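Local coordinates for Non-structural protein 3 (Porcine deltacoronavirus, PDB 6LN0), which is a multidomain coronavirus protein that probably binds ADP-ribose through its macro domain and probably cleaves the viral polyprotein through its papain-like protease domain, at residues I24-N28 / S29-N33; F76-K79 / K80-V83. All coordinates share one frame; numbering follows the deposited sequence.

Contact 1: residues I24-N28 / S29-N33; sequences IKFDN and SVLVN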
ATOM      1  N   ILE A  24     -30.524  24.163 -17.062  1.00 72.52           N
ATOM      2  CA  ILE A  24     -30.359  23.309 -15.895  1.00 71.78           C
ATOM      3  C   ILE A  24     -31.659  22.581 -15.577  1.00 71.41           C
ATOM      4  O   ILE A  24     -32.766  23.099 -15.786  1.00 71.22           O
ATOM      5  CB  ILE A  24     -29.856  24.152 -14.712  1.00 67.98           C
ATOM      6  CG1 ILE A  24     -28.461  24.690 -14.994  1.00 66.56           C
ATOM      7  CG2 ILE A  24     -29.811  23.335 -13.425  1.00 65.40           C
ATOM      8  CD1 ILE A  24     -27.364  23.632 -14.833  1.00 69.91           C
ATOM      9  N   LYS A  25     -31.520  21.357 -15.087  1.00 68.68           N
ATOM     10  CA  LYS A  25     -32.618  20.568 -14.540  1.00 71.66           C
ATOM     11  C   LYS A  25     -32.906  21.047 -13.113  1.00 74.44           C
ATOM     12  O   LYS A  25     -32.231  20.640 -12.159  1.00 74.54           O
ATOM     13  CB  LYS A  25     -32.244  19.087 -14.582  1.00 75.78           C
ATOM     14  CG  LYS A  25     -33.165  18.129 -13.819  1.00 80.52           C
ATOM     15  CD  LYS A  25     -32.478  16.779 -13.614  1.00 78.44           C
ATOM     16  CE  LYS A  25     -32.839  16.163 -12.262  1.00 81.17           C
ATOM     17  NZ  LYS A  25     -34.040  16.812 -11.649  1.00 80.18           N
ATOM     18  N   PHE A  26     -33.916  21.914 -12.949  1.00 69.48           N
ATOM     19  CA  PHE A  26     -34.212  22.528 -11.658  1.00 65.57           C
ATOM     20  C   PHE A  26     -35.137  21.649 -10.810  1.00 67.76           C
ATOM     21  O   PHE A  26     -35.696  20.653 -11.272  1.00 72.71           O
ATOM     22  CB  PHE A  26     -34.835  23.909 -11.845  1.00 61.24           C
ATOM     23  CG  PHE A  26     -33.873  24.946 -12.346  1.00 63.71           C
ATOM     24  CD1 PHE A  26     -32.913  25.487 -11.509  1.00 63.55           C
ATOM     25  CD2 PHE A  26     -33.933  25.390 -13.657  1.00 64.23           C
ATOM     26  CE1 PHE A  26     -32.024  26.457 -11.975  1.00 61.22           C
ATOM     27  CE2 PHE A  26     -33.049  26.347 -14.125  1.00 66.17           C
ATOM     28  CZ  PHE A  26     -32.095  26.883 -13.283  1.00 60.99           C
ATOM     29  N   ASP A  27     -35.289  22.040  -9.539  1.00 69.37           N
ATOM     30  CA  ASP A  27     -36.059  21.297  -8.540  1.00 67.35           C
ATOM     31  C   ASP A  27     -36.249  22.135  -7.272  1.00 68.38           C
ATOM     32  O   ASP A  27     -35.615  21.871  -6.239  1.00 65.38           O
ATOM     33  CB  ASP A  27     -35.359  19.973  -8.217  1.00 69.11           C
ATOM     34  CG  ASP A  27     -36.100  19.154  -7.164  1.00 77.66           C
ATOM     35  OD1 ASP A  27     -37.262  19.497  -6.837  1.00 75.42           O
ATOM     36  OD2 ASP A  27     -35.514  18.163  -6.659  1.00 78.26           O
ATOM     37  N   ASN A  28     -37.124  23.146  -7.345  1.00 69.22           N
ATOM     38  CA  ASN A  28     -37.323  24.127  -6.268  1.00 65.13           C
ATOM     39  C   ASN A  28     -35.986  24.681  -5.784  1.00 59.78           C
ATOM     40  O   ASN A  28     -35.725  24.813  -4.590  1.00 57.17           O
ATOM     41  CB  ASN A  28     -38.129  23.525  -5.118  1.00 64.67           C
ATOM     42  CG  ASN A  28     -39.509  23.093  -5.553  1.00 65.70           C
ATOM     43  OD1 ASN A  28     -39.857  21.912  -5.478  1.00 66.33           O
ATOM     44  ND2 ASN A  28     -40.297  24.046  -6.041  1.00 66.95           N
ATOM     45  N   SER A  29     -35.151  25.040  -6.746  1.00 58.42           N
ATOM     46  CA  SER A  29     -33.744  25.272  -6.503  1.00 55.38           C
ATOM     47  C   SER A  29     -33.502  26.688  -6.016  1.00 53.96           C
ATOM     48  O   SER A  29     -34.293  27.601  -6.248  1.00 55.24           O
ATOM     49  CB  SER A  29     -32.941  25.020  -7.778  1.00 58.57           C
ATOM     50  OG  SER A  29     -33.287  23.776  -8.371  1.00 60.23           O
ATOM     51  N   VAL A  30     -32.387  26.857  -5.319  1.00 55.47           N
ATOM     52  CA  VAL A  30     -31.850  28.176  -5.033  1.00 48.71           C
ATOM     53  C   VAL A  30     -30.861  28.480  -6.141  1.00 56.72           C
ATOM     54  O   VAL A  30     -29.821  27.829  -6.252  1.00 53.84           O
ATOM     55  CB  VAL A  30     -31.181  28.238  -3.662  1.00 52.20           C
ATOM     56  CG1 VAL A  30     -30.441  29.573  -3.499  1.00 52.26           C
ATOM     57  CG2 VAL A  30     -32.226  28.054  -2.584  1.00 55.12           C
ATOM     58  N   LEU A  31     -31.200  29.449  -6.981  1.00 55.06           N
ATOM     59  CA  LEU A  31     -30.326  29.856  -8.066  1.00 50.64           C
ATOM     60  C   LEU A  31     -29.474  31.003  -7.567  1.00 48.13           C
ATOM     61  O   LEU A  31     -30.013  32.044  -7.175  1.00 51.79           O
ATOM     62  CB  LEU A  31     -31.148  30.266  -9.282  1.00 46.91           C
ATOM     63  CG  LEU A  31     -30.399  30.806 -10.485  1.00 51.31           C
ATOM     64  CD1 LEU A  31     -29.590  29.692 -11.139  1.00 53.92           C
ATOM     65  CD2 LEU A  31     -31.392  31.403 -11.471  1.00 53.27           C
ATOM     66  N   VAL A  32     -28.151  30.815  -7.565  1.00 44.60           N
ATOM     67  CA  VAL A  32     -27.237  31.853  -7.102  1.00 48.52           C
ATOM     68  C   VAL A  32     -26.926  32.814  -8.242  1.00 47.74           C
ATOM     69  O   VAL A  32     -26.643  32.400  -9.371  1.00 45.26           O
ATOM     70  CB  VAL A  32     -25.934  31.257  -6.530  1.00 48.12           C
ATOM     71  CG1 VAL A  32     -25.085  32.376  -5.998  1.00 48.07           C
ATOM     72  CG2 VAL A  32     -26.213  30.257  -5.416  1.00 50.25           C
ATOM     73  N   ASN A  33     -26.939  34.103  -7.928  1.00 49.17           N
ATOM     74  CA  ASN A  33     -26.697  35.173  -8.897  1.00 53.76           C
ATOM     75  C   ASN A  33     -25.448  35.937  -8.488  1.00 50.31           C
ATOM     76  O   ASN A  33     -25.474  36.668  -7.480  1.00 49.77           O
ATOM     77  CB  ASN A  33     -27.901  36.115  -8.975  1.00 51.47           C
ATOM     78  CG  ASN A  33     -27.710  37.259  -9.980  1.00 59.55           C
ATOM     79  OD1 ASN A  33     -26.762  38.058  -9.893  1.00 58.83           O
ATOM     80  ND2 ASN A  33     -28.639  37.357 -10.929  1.00 62.62           N
TER
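The Phe26 ring turns its CD1 edge to the side chain of Ser29. CD1 is 3.6 Å from Ser29 OG, and Ser29 CB sits at the same edge in the plane of the ring. Further along the rim, Phe26 CE1 meets the methyl CD1 of Leu31 at 4.1 Å. This is a light apolar contact, and the two side chains meet at a slant. One face of the ring is backed by Ile24, whose CB stands 3.8 Å above the plane and off toward the rim. Ile24 itself packs on Thr150 and Val152 of strand 146-152.

The polar part of the contact is one bond. Asp27 N donates to Ser29 OG over 2.9 Å, with an N-H...O angle of 147°, so it is moderately bent. The hydroxyl can reach back because OG lies anti to the carbonyl carbon of Ser29 and beside its backbone N (chi1 -49°). The same OG is hydrogen-bonded to His116. Two partners thus grip a buried hydroxyl and limit its rotation. The Asp27 carboxylate is engaged elsewhere, in a salt bridge with Lys7.

Asn28 makes the bend. Its phi and psi are both positive, a left-handed conformation, and the chain doubles back there. Phe26 and Leu31 are thereby brought to the same side of the turn. Both also pack on Val83 of strand 83-89 and Val118 of strand 117-120. From Ser29 the chain runs as a strand between these two neighbours, with backbone bonds to each. This is a turn pinned by a bond from a backbone N-H to a serine hydroxyl, leading into an inner parallel strand of the three-layer alpha/beta/alpha fold of macro domains.

Contact 2: residues F76-K79 / K80-V83; sequences FDAK and KLGV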
ATOM      1  N   PHE A  76     -39.692  35.056  -9.484  1.00 52.98           N
ATOM      2  CA  PHE A  76     -40.536  35.705 -10.478  1.00 49.17           C
ATOM      3  C   PHE A  76     -40.825  34.805 -11.673  1.00 55.92           C
ATOM      4  O   PHE A  76     -41.384  33.716 -11.507  1.00 59.26           O
ATOM      5  CB  PHE A  76     -39.901  37.016 -10.929  1.00 47.19           C
ATOM      6  CG  PHE A  76     -39.829  38.053  -9.845  1.00 52.39           C
ATOM      7  CD1 PHE A  76     -38.844  37.997  -8.880  1.00 49.62           C
ATOM      8  CD2 PHE A  76     -40.763  39.081  -9.780  1.00 53.90           C
ATOM      9  CE1 PHE A  76     -38.778  38.939  -7.879  1.00 48.29           C
ATOM     10  CE2 PHE A  76     -40.698  40.042  -8.785  1.00 50.52           C
ATOM     11  CZ  PHE A  76     -39.707  39.965  -7.821  1.00 52.11           C
ATOM     12  N   ASP A  77     -40.453  35.246 -12.881  1.00 58.74           N
ATOM     13  CA  ASP A  77     -40.789  34.477 -14.078  1.00 58.58           C
ATOM     14  C   ASP A  77     -40.120  33.111 -14.085  1.00 63.37           C
ATOM     15  O   ASP A  77     -40.714  32.139 -14.568  1.00 65.99           O
ATOM     16  CB  ASP A  77     -40.413  35.253 -15.337  1.00 61.31           C
ATOM     17  CG  ASP A  77     -41.552  36.141 -15.844  1.00 74.49           C
ATOM     18  OD1 ASP A  77     -42.538  35.575 -16.372  1.00 80.69           O
ATOM     19  OD2 ASP A  77     -41.464  37.397 -15.727  1.00 74.73           O
ATOM     20  N   ALA A  78     -38.905  33.004 -13.533  1.00 56.89           N
ATOM     21  CA  ALA A  78     -38.176  31.742 -13.554  1.00 60.19           C
ATOM     22  C   ALA A  78     -38.805  30.667 -12.684  1.00 61.32           C
ATOM     23  O   ALA A  78     -38.354  29.516 -12.739  1.00 62.41           O
ATOM     24  CB  ALA A  78     -36.730  31.951 -13.111  1.00 60.30           C
ATOM     25  N   LYS A  79     -39.821  31.006 -11.885  1.00 60.32           N
ATOM     26  CA  LYS A  79     -40.509  29.983 -11.100  1.00 61.93           C
ATOM     27  C   LYS A  79     -41.053  28.867 -11.995  1.00 63.30           C
ATOM     28  O   LYS A  79     -41.038  27.696 -11.601  1.00 61.81           O
ATOM     29  CB  LYS A  79     -41.632  30.627 -10.267  1.00 62.21           C
ATOM     30  CG  LYS A  79     -42.264  29.699  -9.211  1.00 62.70           C
ATOM     31  CD  LYS A  79     -42.710  30.473  -7.979  1.00 64.03           C
ATOM     32  CE  LYS A  79     -41.652  30.419  -6.862  1.00 61.19           C
ATOM     33  NZ  LYS A  79     -41.654  31.703  -6.092  1.00 57.64           N
ATOM     34  N   LYS A  80     -41.513  29.210 -13.218  1.00 67.63           N
ATOM     35  CA  LYS A  80     -41.993  28.201 -14.168  1.00 64.51           C
ATOM     36  C   LYS A  80     -40.978  27.086 -14.366  1.00 65.34           C
ATOM     37  O   LYS A  80     -41.353  25.942 -14.643  1.00 67.80           O
ATOM     38  CB  LYS A  80     -42.306  28.807 -15.556  1.00 63.69           C
ATOM     39  CG  LYS A  80     -42.850  30.241 -15.635  1.00 69.02           C
ATOM     40  CD  LYS A  80     -42.668  30.819 -17.055  1.00 67.91           C
ATOM     41  CE  LYS A  80     -42.848  32.347 -17.106  1.00 74.39           C
ATOM     42  NZ  LYS A  80     -42.663  32.948 -18.483  1.00 71.09           N
ATOM     43  N   LEU A  81     -39.694  27.403 -14.245  1.00 67.85           N
ATOM     44  CA  LEU A  81     -38.638  26.461 -14.568  1.00 67.64           C
ATOM     45  C   LEU A  81     -38.241  25.565 -13.403  1.00 64.74           C
ATOM     46  O   LEU A  81     -37.542  24.571 -13.628  1.00 67.32           O
ATOM     47  CB  LEU A  81     -37.412  27.219 -15.089  1.00 64.98           C
ATOM     48  CG  LEU A  81     -37.682  27.855 -16.462  1.00 71.16           C
ATOM     49  CD1 LEU A  81     -37.197  29.296 -16.524  1.00 67.82           C
ATOM     50  CD2 LEU A  81     -37.084  27.019 -17.594  1.00 68.24           C
ATOM     51  N   GLY A  82     -38.695  25.863 -12.185  1.00 63.44           N
ATOM     52  CA  GLY A  82     -38.313  25.120 -10.998  1.00 57.28           C
ATOM     53  C   GLY A  82     -37.412  25.870 -10.037  1.00 57.70           C
ATOM     54  O   GLY A  82     -36.878  25.251  -9.112  1.00 59.47           O
ATOM     55  N   VAL A  83     -37.221  27.173 -10.231  1.00 54.51           N
ATOM     56  CA  VAL A  83     -36.374  27.996  -9.377  1.00 54.50           C
ATOM     57  C   VAL A  83     -37.240  28.555  -8.253  1.00 58.10           C
ATOM     58  O   VAL A  83     -38.132  29.378  -8.494  1.00 53.04           O
ATOM     59  CB  VAL A  83     -35.702  29.119 -10.173  1.00 52.17           C
ATOM     60  CG1 VAL A  83     -34.839  29.966  -9.271  1.00 50.55           C
ATOM     61  CG2 VAL A  83     -34.881  28.541 -11.294  1.00 54.65           C
TER
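Asp77 and Lys80 lie side by side and point the same way, one turn apart. The lysine chain leaves with CG anti to its own carbonyl carbon (chi1 -33°, well short of the staggered value) and is extended beyond that. It therefore runs back along the turn, over the carbonyl of Asp77. CG is 3.1 Å from Asp77 O. At its end, NZ reaches Asp77 OD1 at 3.4 Å, a long salt bridge with a weak hydrogen bond. Lys80 is exposed, so solvent probably screens this pair.

Ala78 and Lys79 face other ways. Ala78 CB turns to the buried side and meets Val83 CB at 4.2 Å. Leu81 CD1 comes to the same methyl at 4.3 Å, so both apolar side chains lean on one small residue. The Lys79 chain, bent at several bonds, sends NZ to a salt bridge with Asp74, just before the segment. Lys79 CA also gives a CH...O contact to Val83 O.

The backbone under these side chains is a short 3-10 helix, residues 77 to 81, in the connection from strand 71-74 to strand 83-89 of the macro domain. These two strands are antiparallel neighbours at one side of the central sheet. Leu81 N bonds to Ala78 O at 2.9 Å, and Gly82 N to Lys79 O at 3.0 Å. These i to i+3 bonds are those of a 3-10 turn. The bond from Lys80 N to Asp77 O is weak.

Gly82 ends the turn with positive phi (110°), backbone angles that suit glycine. The chain then straightens into Val83, whose carbonyl oxygen accepts a hydrogen bond from Ser75 OG.

Both contacts are local turns, and they follow one another along the chain without nesting or crossing. Contact 1 comes first and closes the end of the loop between strand 10-17 and strand 29-34. The chain then passes through helices 44-53 and 55-64 and strand 71-74. Contact 2 spans the connection from that strand to strand 83-89. In space the two centres are about 9 Å apart. A probable hydrogen bond from Ser29 N to Gly82 O, 2.9 Å, joins the turns. Phe26 CE1 also packs on Val83 CG2 at 3.6 Å. Together the contacts mark where neighbouring parallel strands 29-34 and 83-89 begin side by side.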